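Side-chain contacts in putative integron gene cassette protein (PDB 3FUY), which is of unknown function but is encoded by a mobile integron gene cassette, a class of genes regarded as a source of novel protein folds: residues S28-S31 against P32-T36; T117-S120 against E121-E125. All blocks are in the same frame, centred on the assembly; numbering follows the deposited sequence.

Contact 1 of 2, residues S28-S31 against P32-T36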
# COMPACT_ATOMS: atom_id res chain seq x y z
N SER B 28 1.00 -4.95 2.03
CA SER B 28 0.14 -3.97 1.37
C SER B 28 -0.25 -4.44 -0.03
O SER B 28 0.58 -4.93 -0.77
CB SER B 28 0.85 -2.60 1.26
OG SER B 28 1.34 -2.17 2.52
N PHE B 29 -1.52 -4.27 -0.39
CA PHE B 29 -1.94 -4.61 -1.75
C PHE B 29 -1.88 -3.39 -2.64
O PHE B 29 -2.65 -2.44 -2.44
CB PHE B 29 -3.36 -5.17 -1.75
CG PHE B 29 -3.47 -6.56 -1.24
CD1 PHE B 29 -3.72 -7.62 -2.11
CD2 PHE B 29 -3.34 -6.83 0.12
CE1 PHE B 29 -3.83 -8.90 -1.65
CE2 PHE B 29 -3.45 -8.12 0.60
CZ PHE B 29 -3.69 -9.17 -0.29
N LEU B 30 -0.99 -3.41 -3.63
CA LEU B 30 -0.96 -2.34 -4.62
C LEU B 30 -2.04 -2.60 -5.66
O LEU B 30 -2.60 -1.68 -6.25
CB LEU B 30 0.41 -2.24 -5.28
CG LEU B 30 1.58 -2.03 -4.31
CD1 LEU B 30 2.85 -1.91 -5.11
CD2 LEU B 30 1.37 -0.80 -3.41
N SER B 31 -2.32 -3.88 -5.87
CA SER B 31 -3.49 -4.31 -6.63
C SER B 31 -3.90 -5.69 -6.11
O SER B 31 -3.26 -6.22 -5.20
CB SER B 31 -3.17 -4.34 -8.13
OG SER B 31 -2.55 -5.56 -8.51
N PRO B 32 -4.97 -6.27 -6.65
CA PRO B 32 -5.32 -7.59 -6.12
C PRO B 32 -4.17 -8.61 -6.22
O PRO B 32 -4.02 -9.44 -5.33
CB PRO B 32 -6.50 -8.01 -7.01
CG PRO B 32 -7.12 -6.70 -7.45
CD PRO B 32 -5.95 -5.78 -7.64
N SER B 33 -3.34 -8.49 -7.25
CA SER B 33 -2.33 -9.50 -7.56
C SER B 33 -0.88 -9.03 -7.35
O SER B 33 0.07 -9.73 -7.72
CB SER B 33 -2.50 -9.96 -9.01
OG SER B 33 -2.16 -8.92 -9.90
N LEU B 34 -0.71 -7.84 -6.77
CA LEU B 34 0.63 -7.30 -6.51
C LEU B 34 0.72 -6.81 -5.06
O LEU B 34 -0.02 -5.91 -4.63
CB LEU B 34 0.96 -6.16 -7.48
CG LEU B 34 2.32 -5.47 -7.31
CD1 LEU B 34 3.44 -6.39 -7.71
CD2 LEU B 34 2.38 -4.16 -8.11
N VAL B 35 1.62 -7.42 -4.30
CA VAL B 35 1.68 -7.22 -2.85
C VAL B 35 3.10 -6.90 -2.41
O VAL B 35 4.05 -7.57 -2.81
CB VAL B 35 1.16 -8.47 -2.11
CG1 VAL B 35 1.44 -8.36 -0.60
CG2 VAL B 35 -0.34 -8.67 -2.39
N THR B 36 3.26 -5.88 -1.57
CA THR B 36 4.56 -5.62 -0.98
C THR B 36 4.61 -6.20 0.43
O THR B 36 3.67 -6.05 1.22
CB THR B 36 4.90 -4.12 -0.94
OG1 THR B 36 3.94 -3.43 -0.13
CG2 THR B 36 4.88 -3.52 -2.34
O HOH W 1 3.93 -3.39 2.77
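Phe29 and Val35 pack side by side in a beta hairpin whose strands, 25-29 and 34-39, are joined by a type I turn from Ser31 to Leu34. The tight part is the face carrying this pair: Val35 CG2 sits over the Phe29 ring, 3.7 Å from its centroid and 20° off the normal, a CH-pi contact. With CG anti to its carbonyl carbon (chi1 -75°), Phe29 keeps its ring beside the neighbouring strand, and Pro32 O lies at the ring edge. Ala57 touches both side chains. A serine in place of Phe29 would probably leave the Val35 methyl without its aromatic cover and open a gap beside Val35 and Ala57. The looser side is at the corner, where Leu30, partly exposed like Leu34, lays CD1 against Leu34 CD2 and Thr36 CG2, both at 3.8 Å. Two backbone bonds tie Ser28 to Thr36, and Leu30 N donates to Leu34 O. At the Ser28-Thr36 end, Thr36 OG1 bonds to Phe29 O of the third subunit, carrying the hairpin into the trimer. A water bridges the two hydroxyls there, 2.9 Å from Ser28 OG and donating to Thr36 OG1, also at 2.9 Å.

Contact 2 of 2, residues T117-S120 against E121-E125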
# COMPACT_ATOMS: atom_id res chain seq x y z
N THR B 117 33.01 -5.77 -5.11
CA THR B 117 33.68 -5.34 -6.34
C THR B 117 35.08 -5.93 -6.45
O THR B 117 35.58 -6.15 -7.56
CB THR B 117 33.76 -3.79 -6.45
OG1 THR B 117 34.22 -3.25 -5.20
CG2 THR B 117 32.39 -3.19 -6.76
N GLY B 118 35.72 -6.19 -5.31
CA GLY B 118 37.09 -6.67 -5.29
C GLY B 118 37.26 -8.18 -5.31
O GLY B 118 38.29 -8.71 -4.88
N ALA B 119 36.25 -8.89 -5.82
CA ALA B 119 36.31 -10.35 -5.88
C ALA B 119 36.89 -10.84 -7.20
O ALA B 119 36.56 -10.31 -8.26
CB ALA B 119 34.92 -10.95 -5.66
N SER B 120 37.74 -11.85 -7.13
CA SER B 120 38.36 -12.40 -8.33
C SER B 120 37.43 -13.35 -9.08
O SER B 120 36.48 -13.89 -8.52
CB SER B 120 39.67 -13.13 -7.98
OG SER B 120 39.42 -14.36 -7.31
N GLU B 121 37.72 -13.55 -10.36
CA GLU B 121 36.97 -14.47 -11.21
C GLU B 121 36.59 -15.76 -10.49
O GLU B 121 35.43 -16.19 -10.53
CB GLU B 121 37.80 -14.82 -12.45
CG GLU B 121 37.08 -15.68 -13.46
CD GLU B 121 36.05 -14.90 -14.25
OE1 GLU B 121 36.07 -13.65 -14.17
OE2 GLU B 121 35.23 -15.53 -14.95
N VAL B 122 37.55 -16.39 -9.83
CA VAL B 122 37.31 -17.67 -9.19
C VAL B 122 36.42 -17.53 -7.95
O VAL B 122 35.56 -18.37 -7.71
CB VAL B 122 38.63 -18.40 -8.83
CG1 VAL B 122 39.12 -17.97 -7.45
CG2 VAL B 122 38.43 -19.91 -8.88
N GLU B 123 36.64 -16.47 -7.18
CA GLU B 123 35.87 -16.23 -5.97
C GLU B 123 34.41 -15.99 -6.30
O GLU B 123 33.53 -16.29 -5.49
CB GLU B 123 36.42 -15.04 -5.19
CG GLU B 123 37.63 -15.38 -4.33
CD GLU B 123 38.32 -14.15 -3.79
OE1 GLU B 123 38.02 -13.03 -4.27
OE2 GLU B 123 39.17 -14.31 -2.88
N ARG B 124 34.16 -15.46 -7.50
CA ARG B 124 32.80 -15.20 -7.96
C ARG B 124 32.13 -16.49 -8.39
O ARG B 124 31.00 -16.77 -8.00
CB ARG B 124 32.79 -14.21 -9.12
CG ARG B 124 33.36 -12.87 -8.76
CD ARG B 124 33.14 -11.87 -9.86
NE ARG B 124 33.56 -10.54 -9.44
CZ ARG B 124 32.98 -9.41 -9.83
NH1 ARG B 124 31.93 -9.45 -10.65
NH2 ARG B 124 33.44 -8.25 -9.39
N GLU B 125 32.83 -17.26 -9.21
CA GLU B 125 32.31 -18.53 -9.67
C GLU B 125 32.04 -19.43 -8.47
O GLU B 125 31.06 -20.18 -8.46
CB GLU B 125 33.30 -19.19 -10.64
CG GLU B 125 33.33 -18.50 -12.01
CD GLU B 125 34.54 -18.89 -12.87
OE1 GLU B 125 35.57 -19.31 -12.29
OE2 GLU B 125 34.45 -18.77 -14.11
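Ser120 O receives the backbone N-H of Arg124 at 3.0 Å and so closes the first turn of helix 121-138 as the chain leaves the loop after strand 106-116. Ser120 is the N-cap and forms a capping box with Glu123. The two halves of the box are unequal. Glu123 OE1 accepts from Ser120 N at 3.1 Å in an almost straight bond (169° at the hydrogen), which arrives on the anti side of the carboxylate, tilted out of its plane. The return bond, from Glu123 N to Ser120 OG, is weak at 3.5 Å. A chi1 of 72° sets the serine hydroxyl between its own N and carbonyl carbon, from where it faces the first turn; Val122 CG1 also lies alongside it. Glu123 folds back over the cap because CG stands anti to its carbonyl carbon (chi1 -81°), while the extended chain beyond CG brings OE1 near Ala119 CA. Arg124 approaches the loop from another direction. Its NE donates to Ala119 O at 3.2 Å, coming from above the carbonyl plane and not along a lone pair, and its CG lies 4.0 Å from Ala119 CB. Farther out, NH2 has Thr117 O near the plane of the guanidinium edge at 3.5 Å, but its stronger partner is Glu159 on strand 150-160, in a salt bridge. The Glu123 carboxylate probably interacts favourably with the positive end of the helix dipole, and the arginine, held by a loop carbonyl and by a carboxylate of the sheet, links the start of the helix to the neighbouring strand.

Overall arrangement
Contacts 1 and 2 lie on opposite sides of the chain's centre, with their own centres 37 Å apart and nearest atoms about 28 Å apart. They follow in series along the chain: the hairpin of residues 28-36 belongs to the first two strands of the mixed sheet, one of them outermost within the chain, whereas residues 117-125 lead from strand 106-116 into helix 121-138. Their surroundings differ as well. Contact 1 is buried and meets both other subunits of the trimer; contact 2 is at the surface, where no other chain of the assembly touches it. Neither can be tied to a catalytic site, since the protein's function is unknown.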